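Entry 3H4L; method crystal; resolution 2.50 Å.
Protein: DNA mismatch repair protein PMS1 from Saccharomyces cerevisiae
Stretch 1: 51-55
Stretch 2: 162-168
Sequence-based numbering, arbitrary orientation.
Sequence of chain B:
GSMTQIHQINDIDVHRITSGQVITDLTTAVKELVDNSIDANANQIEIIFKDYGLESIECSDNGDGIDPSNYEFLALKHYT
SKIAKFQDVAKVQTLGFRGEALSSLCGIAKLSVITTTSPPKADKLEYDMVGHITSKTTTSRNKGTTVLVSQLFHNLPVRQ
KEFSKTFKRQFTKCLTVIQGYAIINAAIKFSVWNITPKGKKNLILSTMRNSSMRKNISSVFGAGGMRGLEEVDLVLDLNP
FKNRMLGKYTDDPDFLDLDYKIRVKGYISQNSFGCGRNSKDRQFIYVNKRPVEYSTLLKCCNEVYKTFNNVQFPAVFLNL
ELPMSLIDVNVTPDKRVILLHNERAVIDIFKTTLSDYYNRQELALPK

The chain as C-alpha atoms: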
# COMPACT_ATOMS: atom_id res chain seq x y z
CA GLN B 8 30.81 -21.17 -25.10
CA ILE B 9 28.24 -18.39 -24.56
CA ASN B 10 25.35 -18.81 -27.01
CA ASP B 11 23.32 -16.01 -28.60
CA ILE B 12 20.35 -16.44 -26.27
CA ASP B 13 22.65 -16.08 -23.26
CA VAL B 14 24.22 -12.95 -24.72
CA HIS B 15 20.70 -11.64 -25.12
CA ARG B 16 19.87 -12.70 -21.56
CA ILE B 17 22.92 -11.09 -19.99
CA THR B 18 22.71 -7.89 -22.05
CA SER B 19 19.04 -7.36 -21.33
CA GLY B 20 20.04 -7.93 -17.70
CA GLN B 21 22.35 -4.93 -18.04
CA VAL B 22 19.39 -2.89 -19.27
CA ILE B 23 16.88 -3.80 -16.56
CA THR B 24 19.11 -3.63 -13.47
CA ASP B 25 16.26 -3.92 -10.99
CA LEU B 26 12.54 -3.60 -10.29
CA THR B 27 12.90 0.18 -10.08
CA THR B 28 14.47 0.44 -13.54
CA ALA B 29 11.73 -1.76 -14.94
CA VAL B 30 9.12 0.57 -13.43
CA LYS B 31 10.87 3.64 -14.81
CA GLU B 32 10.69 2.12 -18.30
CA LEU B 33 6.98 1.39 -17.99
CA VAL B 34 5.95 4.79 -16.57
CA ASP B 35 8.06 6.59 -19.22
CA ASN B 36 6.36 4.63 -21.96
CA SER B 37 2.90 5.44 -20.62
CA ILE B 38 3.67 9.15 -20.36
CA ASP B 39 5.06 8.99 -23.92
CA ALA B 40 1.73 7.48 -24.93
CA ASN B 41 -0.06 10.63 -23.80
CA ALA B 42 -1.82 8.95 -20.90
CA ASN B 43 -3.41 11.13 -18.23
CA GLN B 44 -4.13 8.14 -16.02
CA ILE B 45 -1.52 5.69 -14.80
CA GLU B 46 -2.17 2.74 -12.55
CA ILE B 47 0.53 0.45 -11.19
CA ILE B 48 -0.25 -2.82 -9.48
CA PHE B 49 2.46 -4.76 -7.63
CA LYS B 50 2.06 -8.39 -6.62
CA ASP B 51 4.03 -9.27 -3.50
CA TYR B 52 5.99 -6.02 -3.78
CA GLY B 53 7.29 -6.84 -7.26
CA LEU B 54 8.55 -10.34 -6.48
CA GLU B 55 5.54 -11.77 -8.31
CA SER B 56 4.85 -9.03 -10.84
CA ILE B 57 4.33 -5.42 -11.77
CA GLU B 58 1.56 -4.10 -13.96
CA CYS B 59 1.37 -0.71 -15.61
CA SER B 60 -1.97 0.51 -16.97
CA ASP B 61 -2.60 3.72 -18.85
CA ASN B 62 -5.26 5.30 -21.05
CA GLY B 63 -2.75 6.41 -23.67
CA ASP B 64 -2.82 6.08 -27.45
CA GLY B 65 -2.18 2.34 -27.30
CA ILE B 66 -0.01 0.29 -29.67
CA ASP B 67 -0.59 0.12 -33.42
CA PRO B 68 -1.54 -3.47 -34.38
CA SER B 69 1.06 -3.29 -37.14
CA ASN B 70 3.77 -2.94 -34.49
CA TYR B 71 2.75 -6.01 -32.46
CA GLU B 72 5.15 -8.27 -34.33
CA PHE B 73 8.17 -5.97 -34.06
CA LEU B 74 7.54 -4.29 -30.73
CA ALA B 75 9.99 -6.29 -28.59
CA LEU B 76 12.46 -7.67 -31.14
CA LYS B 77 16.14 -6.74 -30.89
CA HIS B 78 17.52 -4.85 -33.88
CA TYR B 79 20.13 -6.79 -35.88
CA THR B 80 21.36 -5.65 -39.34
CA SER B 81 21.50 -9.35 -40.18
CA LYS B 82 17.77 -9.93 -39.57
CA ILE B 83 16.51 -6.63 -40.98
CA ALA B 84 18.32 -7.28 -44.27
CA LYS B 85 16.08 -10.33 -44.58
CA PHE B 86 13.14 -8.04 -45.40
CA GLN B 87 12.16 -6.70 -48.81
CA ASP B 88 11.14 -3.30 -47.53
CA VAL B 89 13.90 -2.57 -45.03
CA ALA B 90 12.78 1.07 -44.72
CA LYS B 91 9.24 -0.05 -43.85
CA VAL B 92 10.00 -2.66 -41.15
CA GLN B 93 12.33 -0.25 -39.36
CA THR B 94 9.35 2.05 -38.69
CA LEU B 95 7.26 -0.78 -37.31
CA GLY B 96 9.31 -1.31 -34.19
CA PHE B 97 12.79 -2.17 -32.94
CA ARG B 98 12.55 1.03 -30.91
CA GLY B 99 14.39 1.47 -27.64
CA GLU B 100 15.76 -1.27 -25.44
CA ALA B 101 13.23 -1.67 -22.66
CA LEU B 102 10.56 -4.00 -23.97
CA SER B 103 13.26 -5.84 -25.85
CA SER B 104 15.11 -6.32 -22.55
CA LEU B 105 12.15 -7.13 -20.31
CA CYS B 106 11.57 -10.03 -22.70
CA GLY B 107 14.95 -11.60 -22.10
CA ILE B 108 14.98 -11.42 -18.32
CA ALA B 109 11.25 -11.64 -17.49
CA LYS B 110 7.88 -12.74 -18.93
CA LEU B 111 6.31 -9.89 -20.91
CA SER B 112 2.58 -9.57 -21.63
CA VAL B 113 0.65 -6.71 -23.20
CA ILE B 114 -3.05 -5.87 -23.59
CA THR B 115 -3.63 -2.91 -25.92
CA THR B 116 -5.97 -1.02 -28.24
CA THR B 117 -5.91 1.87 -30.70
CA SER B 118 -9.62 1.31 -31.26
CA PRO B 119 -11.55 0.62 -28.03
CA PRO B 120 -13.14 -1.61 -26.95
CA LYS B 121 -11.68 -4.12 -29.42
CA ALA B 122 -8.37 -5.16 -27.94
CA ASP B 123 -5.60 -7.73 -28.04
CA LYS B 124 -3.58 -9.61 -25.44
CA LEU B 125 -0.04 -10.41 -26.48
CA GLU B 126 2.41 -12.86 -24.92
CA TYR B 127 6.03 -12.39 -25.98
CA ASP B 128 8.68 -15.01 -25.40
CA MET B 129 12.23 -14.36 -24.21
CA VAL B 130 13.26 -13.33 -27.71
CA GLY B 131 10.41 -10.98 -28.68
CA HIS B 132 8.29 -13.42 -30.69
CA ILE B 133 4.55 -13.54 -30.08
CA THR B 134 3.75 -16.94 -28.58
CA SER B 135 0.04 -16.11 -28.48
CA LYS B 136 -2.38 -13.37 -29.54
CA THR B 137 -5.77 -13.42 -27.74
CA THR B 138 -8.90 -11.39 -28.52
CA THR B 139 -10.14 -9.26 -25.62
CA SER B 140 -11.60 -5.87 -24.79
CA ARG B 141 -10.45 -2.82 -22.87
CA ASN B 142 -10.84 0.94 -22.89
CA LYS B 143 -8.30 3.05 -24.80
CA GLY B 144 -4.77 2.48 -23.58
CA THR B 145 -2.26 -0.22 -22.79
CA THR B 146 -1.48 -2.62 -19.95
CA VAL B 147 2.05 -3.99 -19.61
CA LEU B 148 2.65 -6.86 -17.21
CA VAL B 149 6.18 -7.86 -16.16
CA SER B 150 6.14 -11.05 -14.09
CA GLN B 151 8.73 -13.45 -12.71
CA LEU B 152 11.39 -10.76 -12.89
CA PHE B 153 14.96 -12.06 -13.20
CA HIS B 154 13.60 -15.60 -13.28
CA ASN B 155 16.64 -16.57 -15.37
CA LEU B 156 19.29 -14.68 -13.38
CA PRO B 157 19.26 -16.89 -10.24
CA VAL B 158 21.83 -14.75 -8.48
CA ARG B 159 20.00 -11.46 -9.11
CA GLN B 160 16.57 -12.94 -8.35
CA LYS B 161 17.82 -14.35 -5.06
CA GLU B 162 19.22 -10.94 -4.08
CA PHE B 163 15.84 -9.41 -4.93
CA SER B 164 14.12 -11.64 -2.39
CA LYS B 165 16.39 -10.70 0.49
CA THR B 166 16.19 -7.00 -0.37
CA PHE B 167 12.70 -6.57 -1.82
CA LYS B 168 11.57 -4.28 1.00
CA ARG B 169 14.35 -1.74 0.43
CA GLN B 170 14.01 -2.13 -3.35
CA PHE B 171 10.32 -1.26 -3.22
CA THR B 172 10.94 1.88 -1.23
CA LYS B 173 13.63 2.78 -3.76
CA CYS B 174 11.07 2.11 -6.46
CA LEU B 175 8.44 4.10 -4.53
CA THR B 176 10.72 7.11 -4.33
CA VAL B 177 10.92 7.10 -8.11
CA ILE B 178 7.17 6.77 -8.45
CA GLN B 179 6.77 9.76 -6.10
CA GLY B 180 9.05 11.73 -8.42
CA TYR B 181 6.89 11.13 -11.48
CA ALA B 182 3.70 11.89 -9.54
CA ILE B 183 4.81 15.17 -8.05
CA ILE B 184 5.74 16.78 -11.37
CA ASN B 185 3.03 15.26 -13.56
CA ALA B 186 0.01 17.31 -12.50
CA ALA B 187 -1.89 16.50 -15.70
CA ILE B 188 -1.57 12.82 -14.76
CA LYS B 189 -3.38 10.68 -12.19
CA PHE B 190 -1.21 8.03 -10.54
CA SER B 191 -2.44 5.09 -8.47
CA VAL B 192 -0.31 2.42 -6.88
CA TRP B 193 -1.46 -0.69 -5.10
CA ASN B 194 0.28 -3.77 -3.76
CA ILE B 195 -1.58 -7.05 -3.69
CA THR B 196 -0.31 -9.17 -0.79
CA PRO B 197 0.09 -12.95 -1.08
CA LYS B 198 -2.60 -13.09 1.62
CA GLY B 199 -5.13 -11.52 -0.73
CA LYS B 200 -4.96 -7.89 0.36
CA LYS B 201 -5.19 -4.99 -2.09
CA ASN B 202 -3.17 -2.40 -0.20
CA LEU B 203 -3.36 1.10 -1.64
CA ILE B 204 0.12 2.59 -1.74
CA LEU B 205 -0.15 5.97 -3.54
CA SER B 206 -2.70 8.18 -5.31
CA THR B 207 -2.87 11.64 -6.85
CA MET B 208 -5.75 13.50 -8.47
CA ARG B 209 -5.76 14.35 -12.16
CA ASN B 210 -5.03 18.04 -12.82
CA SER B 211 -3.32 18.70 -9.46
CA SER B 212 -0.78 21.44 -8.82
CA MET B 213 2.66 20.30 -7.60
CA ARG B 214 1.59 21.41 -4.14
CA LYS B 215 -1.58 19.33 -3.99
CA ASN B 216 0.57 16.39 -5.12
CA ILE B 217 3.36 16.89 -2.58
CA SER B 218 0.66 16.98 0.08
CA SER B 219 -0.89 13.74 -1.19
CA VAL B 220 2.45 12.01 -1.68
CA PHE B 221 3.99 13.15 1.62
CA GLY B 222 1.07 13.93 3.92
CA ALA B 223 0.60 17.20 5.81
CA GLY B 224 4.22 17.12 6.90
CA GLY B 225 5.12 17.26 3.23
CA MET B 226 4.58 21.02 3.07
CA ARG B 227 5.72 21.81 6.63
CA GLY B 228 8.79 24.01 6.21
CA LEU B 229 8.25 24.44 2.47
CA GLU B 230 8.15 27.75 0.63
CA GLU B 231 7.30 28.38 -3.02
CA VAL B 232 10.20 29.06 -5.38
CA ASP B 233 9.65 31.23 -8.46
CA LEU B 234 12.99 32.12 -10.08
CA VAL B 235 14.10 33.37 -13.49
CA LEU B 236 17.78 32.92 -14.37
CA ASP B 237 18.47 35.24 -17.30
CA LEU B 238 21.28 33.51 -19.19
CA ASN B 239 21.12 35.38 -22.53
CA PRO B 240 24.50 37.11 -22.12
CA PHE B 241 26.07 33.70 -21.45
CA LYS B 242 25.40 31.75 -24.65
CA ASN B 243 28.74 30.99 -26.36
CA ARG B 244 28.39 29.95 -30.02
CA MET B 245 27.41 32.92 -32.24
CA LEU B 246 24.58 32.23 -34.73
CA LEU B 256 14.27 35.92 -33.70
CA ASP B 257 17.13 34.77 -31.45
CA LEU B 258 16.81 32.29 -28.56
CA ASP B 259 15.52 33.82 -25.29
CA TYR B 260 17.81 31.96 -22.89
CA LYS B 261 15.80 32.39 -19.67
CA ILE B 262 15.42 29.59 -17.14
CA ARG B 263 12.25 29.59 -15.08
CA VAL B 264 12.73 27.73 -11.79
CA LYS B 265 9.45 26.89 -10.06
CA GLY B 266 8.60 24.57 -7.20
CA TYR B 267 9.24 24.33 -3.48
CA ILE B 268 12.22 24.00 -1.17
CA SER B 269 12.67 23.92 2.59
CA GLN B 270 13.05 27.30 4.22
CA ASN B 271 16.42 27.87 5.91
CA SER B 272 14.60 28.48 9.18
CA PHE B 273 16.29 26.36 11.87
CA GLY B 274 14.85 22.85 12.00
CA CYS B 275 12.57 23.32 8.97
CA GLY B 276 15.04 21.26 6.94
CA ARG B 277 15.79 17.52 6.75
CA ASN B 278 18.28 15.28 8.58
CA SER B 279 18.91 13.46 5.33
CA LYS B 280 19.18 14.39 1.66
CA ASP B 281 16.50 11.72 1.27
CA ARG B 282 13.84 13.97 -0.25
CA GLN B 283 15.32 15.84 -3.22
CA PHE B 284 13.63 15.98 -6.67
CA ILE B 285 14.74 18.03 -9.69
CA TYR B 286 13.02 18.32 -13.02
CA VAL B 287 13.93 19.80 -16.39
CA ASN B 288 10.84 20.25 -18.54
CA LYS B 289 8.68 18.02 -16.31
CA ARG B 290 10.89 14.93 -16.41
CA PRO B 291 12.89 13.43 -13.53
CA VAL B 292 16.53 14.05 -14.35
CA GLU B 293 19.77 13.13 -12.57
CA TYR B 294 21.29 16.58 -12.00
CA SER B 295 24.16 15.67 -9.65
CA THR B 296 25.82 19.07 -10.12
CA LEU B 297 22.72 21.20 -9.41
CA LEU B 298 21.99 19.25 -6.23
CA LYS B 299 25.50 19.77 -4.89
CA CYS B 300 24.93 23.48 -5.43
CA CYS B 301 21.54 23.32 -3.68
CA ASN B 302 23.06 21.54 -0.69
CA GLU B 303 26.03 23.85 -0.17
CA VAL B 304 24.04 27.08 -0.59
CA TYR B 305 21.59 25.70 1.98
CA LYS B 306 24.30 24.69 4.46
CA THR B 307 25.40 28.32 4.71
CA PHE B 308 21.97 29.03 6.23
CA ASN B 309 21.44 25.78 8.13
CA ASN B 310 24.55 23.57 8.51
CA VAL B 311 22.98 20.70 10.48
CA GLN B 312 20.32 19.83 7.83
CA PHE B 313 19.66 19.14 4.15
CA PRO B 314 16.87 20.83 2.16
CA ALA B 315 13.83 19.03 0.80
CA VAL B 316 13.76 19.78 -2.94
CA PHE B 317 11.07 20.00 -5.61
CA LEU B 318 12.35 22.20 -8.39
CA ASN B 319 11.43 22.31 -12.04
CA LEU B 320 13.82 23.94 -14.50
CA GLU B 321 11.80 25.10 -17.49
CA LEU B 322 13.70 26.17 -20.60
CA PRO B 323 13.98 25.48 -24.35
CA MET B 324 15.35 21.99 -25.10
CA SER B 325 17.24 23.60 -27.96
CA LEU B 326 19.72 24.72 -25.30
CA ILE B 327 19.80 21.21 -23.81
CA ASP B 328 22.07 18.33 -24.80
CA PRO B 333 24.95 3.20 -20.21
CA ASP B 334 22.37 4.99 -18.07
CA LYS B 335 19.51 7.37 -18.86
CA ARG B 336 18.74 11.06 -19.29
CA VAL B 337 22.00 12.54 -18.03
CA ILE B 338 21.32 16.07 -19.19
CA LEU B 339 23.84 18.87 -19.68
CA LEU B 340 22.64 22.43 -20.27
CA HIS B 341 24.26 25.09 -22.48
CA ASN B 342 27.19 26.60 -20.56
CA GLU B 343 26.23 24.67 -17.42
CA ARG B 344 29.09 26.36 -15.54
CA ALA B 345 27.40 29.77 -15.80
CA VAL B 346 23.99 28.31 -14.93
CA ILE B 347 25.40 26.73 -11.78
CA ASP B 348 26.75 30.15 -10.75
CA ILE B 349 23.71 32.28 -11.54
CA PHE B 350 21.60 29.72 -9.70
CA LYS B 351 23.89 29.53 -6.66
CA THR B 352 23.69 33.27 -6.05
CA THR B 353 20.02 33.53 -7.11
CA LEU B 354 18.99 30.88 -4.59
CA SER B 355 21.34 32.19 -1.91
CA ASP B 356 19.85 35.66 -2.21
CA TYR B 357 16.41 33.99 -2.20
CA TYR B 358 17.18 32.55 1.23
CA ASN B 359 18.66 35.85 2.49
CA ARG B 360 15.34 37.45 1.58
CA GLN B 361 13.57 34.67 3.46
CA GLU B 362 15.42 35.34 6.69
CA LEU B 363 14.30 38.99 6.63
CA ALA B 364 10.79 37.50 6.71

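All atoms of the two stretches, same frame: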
# COMPACT_ATOMS: atom_id res chain seq x y z
N ASP B 51 3.01 -8.94 -4.48
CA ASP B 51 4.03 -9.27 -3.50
C ASP B 51 5.24 -8.36 -3.68
O ASP B 51 6.38 -8.81 -3.85
CB ASP B 51 4.44 -10.75 -3.59
CG ASP B 51 5.23 -11.21 -2.36
OD1 ASP B 51 4.97 -10.71 -1.24
OD2 ASP B 51 6.10 -12.09 -2.49
N TYR B 52 4.97 -7.06 -3.66
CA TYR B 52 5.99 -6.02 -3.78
C TYR B 52 6.90 -6.06 -5.02
O TYR B 52 7.95 -5.43 -5.03
CB TYR B 52 6.84 -6.01 -2.51
CG TYR B 52 6.11 -5.40 -1.34
CD1 TYR B 52 5.76 -4.06 -1.34
CD2 TYR B 52 5.75 -6.17 -0.23
CE1 TYR B 52 5.05 -3.49 -0.29
CE2 TYR B 52 5.03 -5.61 0.83
CZ TYR B 52 4.69 -4.26 0.79
OH TYR B 52 4.00 -3.67 1.82
N GLY B 53 6.48 -6.77 -6.06
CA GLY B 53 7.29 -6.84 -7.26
C GLY B 53 7.87 -8.23 -7.49
O GLY B 53 8.17 -8.62 -8.62
N LEU B 54 8.02 -8.98 -6.41
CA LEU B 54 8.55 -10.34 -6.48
C LEU B 54 7.75 -11.19 -7.46
O LEU B 54 8.31 -11.97 -8.21
CB LEU B 54 8.52 -11.00 -5.10
CG LEU B 54 9.39 -10.28 -4.07
CD1 LEU B 54 9.04 -10.75 -2.68
CD2 LEU B 54 10.85 -10.52 -4.40
N GLU B 55 6.43 -11.03 -7.44
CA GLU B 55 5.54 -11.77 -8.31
C GLU B 55 5.36 -11.06 -9.65
O GLU B 55 5.50 -11.66 -10.71
CB GLU B 55 4.18 -11.95 -7.62
CG GLU B 55 3.11 -12.65 -8.45
CD GLU B 55 3.43 -14.09 -8.76
OE1 GLU B 55 4.43 -14.63 -8.22
OE2 GLU B 55 2.68 -14.71 -9.55
N GLU B 162 18.91 -12.20 -4.76
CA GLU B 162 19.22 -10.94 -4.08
C GLU B 162 17.96 -10.09 -3.93
O GLU B 162 17.80 -9.39 -2.94
CB GLU B 162 20.27 -10.15 -4.85
CG GLU B 162 21.63 -10.11 -4.19
CD GLU B 162 21.62 -9.38 -2.85
OE1 GLU B 162 21.32 -8.17 -2.83
OE2 GLU B 162 21.91 -10.03 -1.82
N PHE B 163 17.09 -10.16 -4.93
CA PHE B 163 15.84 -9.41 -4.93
C PHE B 163 14.95 -9.84 -3.77
O PHE B 163 14.30 -9.01 -3.15
CB PHE B 163 15.11 -9.60 -6.27
CG PHE B 163 13.86 -8.76 -6.43
CD1 PHE B 163 13.74 -7.53 -5.79
CD2 PHE B 163 12.83 -9.20 -7.25
CE1 PHE B 163 12.60 -6.74 -5.97
CE2 PHE B 163 11.68 -8.41 -7.44
CZ PHE B 163 11.57 -7.18 -6.80
N SER B 164 14.94 -11.13 -3.48
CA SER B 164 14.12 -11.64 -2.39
C SER B 164 14.62 -11.19 -1.02
O SER B 164 13.80 -10.92 -0.14
CB SER B 164 14.07 -13.16 -2.44
OG SER B 164 13.55 -13.56 -3.68
N LYS B 165 15.93 -11.13 -0.82
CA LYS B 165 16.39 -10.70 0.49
C LYS B 165 16.54 -9.18 0.61
O LYS B 165 17.01 -8.68 1.63
CB LYS B 165 17.69 -11.41 0.89
CG LYS B 165 18.79 -11.43 -0.14
CD LYS B 165 19.93 -12.29 0.37
CE LYS B 165 20.97 -12.59 -0.73
NZ LYS B 165 20.45 -13.42 -1.88
N THR B 166 16.11 -8.46 -0.42
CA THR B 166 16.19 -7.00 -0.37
C THR B 166 14.95 -6.35 -0.95
O THR B 166 14.92 -5.13 -1.14
CB THR B 166 17.41 -6.46 -1.16
OG1 THR B 166 17.33 -6.92 -2.51
CG2 THR B 166 18.69 -6.93 -0.55
N PHE B 167 13.91 -7.13 -1.22
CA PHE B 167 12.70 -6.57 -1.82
C PHE B 167 12.09 -5.38 -1.10
O PHE B 167 11.57 -4.47 -1.75
CB PHE B 167 11.64 -7.65 -2.05
CG PHE B 167 10.92 -8.09 -0.82
CD1 PHE B 167 11.53 -8.95 0.10
CD2 PHE B 167 9.60 -7.71 -0.59
CE1 PHE B 167 10.83 -9.42 1.21
CE2 PHE B 167 8.89 -8.17 0.52
CZ PHE B 167 9.51 -9.03 1.42
N LYS B 168 12.14 -5.38 0.23
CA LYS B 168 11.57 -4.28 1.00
C LYS B 168 12.27 -2.95 0.70
O LYS B 168 11.61 -1.94 0.44
CB LYS B 168 11.61 -4.59 2.50
CG LYS B 168 10.60 -5.67 2.91
CD LYS B 168 10.48 -5.80 4.42
CE LYS B 168 9.14 -6.44 4.82
NZ LYS B 168 8.88 -6.39 6.30
O HOH W 1 10.76 -4.68 -4.46

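The two methyl groups of Leu-54 each sit over the face of a different phenylalanine ring, so that one leucine side chain bridges both aromatic residues of the partner stretch. Leu-54 CD2 lies 3.9 Å from the centroid of the Phe-163 ring, 17° off the ring normal, and Leu-54 CD1 lies 3.9 Å from the centroid of the Phe-167 ring, 19° off its normal. Both are CH-pi contacts, in which weakly polarised methyl hydrogens meet the electron-rich face of an arene. Leu-54 adopts the m,t rotamer; its CA-to-CB bond points sideways to the other stretch, yet the end of the side chain comes nearer.

The two phenylalanines belong to different helical segments. Phe-163 lies in a helix that begins earlier in the chain, and Phe-167 in one that continues beyond Lys-168. Between them, Lys-165 leaves helical geometry and Thr-166 takes the N-cap position. Thr-166 makes no capping bond; instead its OG1 donates to Glu-162 O at 2.6 Å, tying the turn back to the preceding helix, and a weak backbone bond from Thr-166 N to Phe-163 O (3.3 Å) spans the same bend. The CA-to-CB bond of Lys-165 points away from stretch 1, and Lys-165 NZ forms a long salt bridge of 3.7 Å with Glu-162 OE2.

Stretch 1 turns tightly, with Leu-54 N donating to Asp-51 O at 3.0 Å. Gly-53, at phi 112° and psi -26°, occupies a conformation in which a CB would be jammed against the carbonyl oxygen of Tyr-52; an ideally placed CB would also stand only 3.5 Å from Phe-163 CZ. The absence of a side chain lets the backbone lie close to this ring, where Gly-53 O approaches Phe-163 CE2 to 3.7 Å at the ring edge, near its plane. There the carbonyl oxygen meets the slightly positive aromatic hydrogens rather than the pi cloud.

Tyr-52 extends the apolar contact, its CB resting 3.8 Å from Phe-167 CD2 at the edge of that ring.

No direct hydrogen bond joins the stretches, whose closest CA pairs, Tyr-52 with Phe-167 and Leu-54 with Ser-164, are both separated by 7.0 Å between CA atoms. A water provides the polar link, donating to Tyr-52 O at 3.0 Å and to Phe-167 O at 2.8 Å, each distance measured from the water O. It thus joins two carbonyl acceptors that could not bond to each other, complementing an otherwise largely apolar contact that buries 306 Å² over both sides.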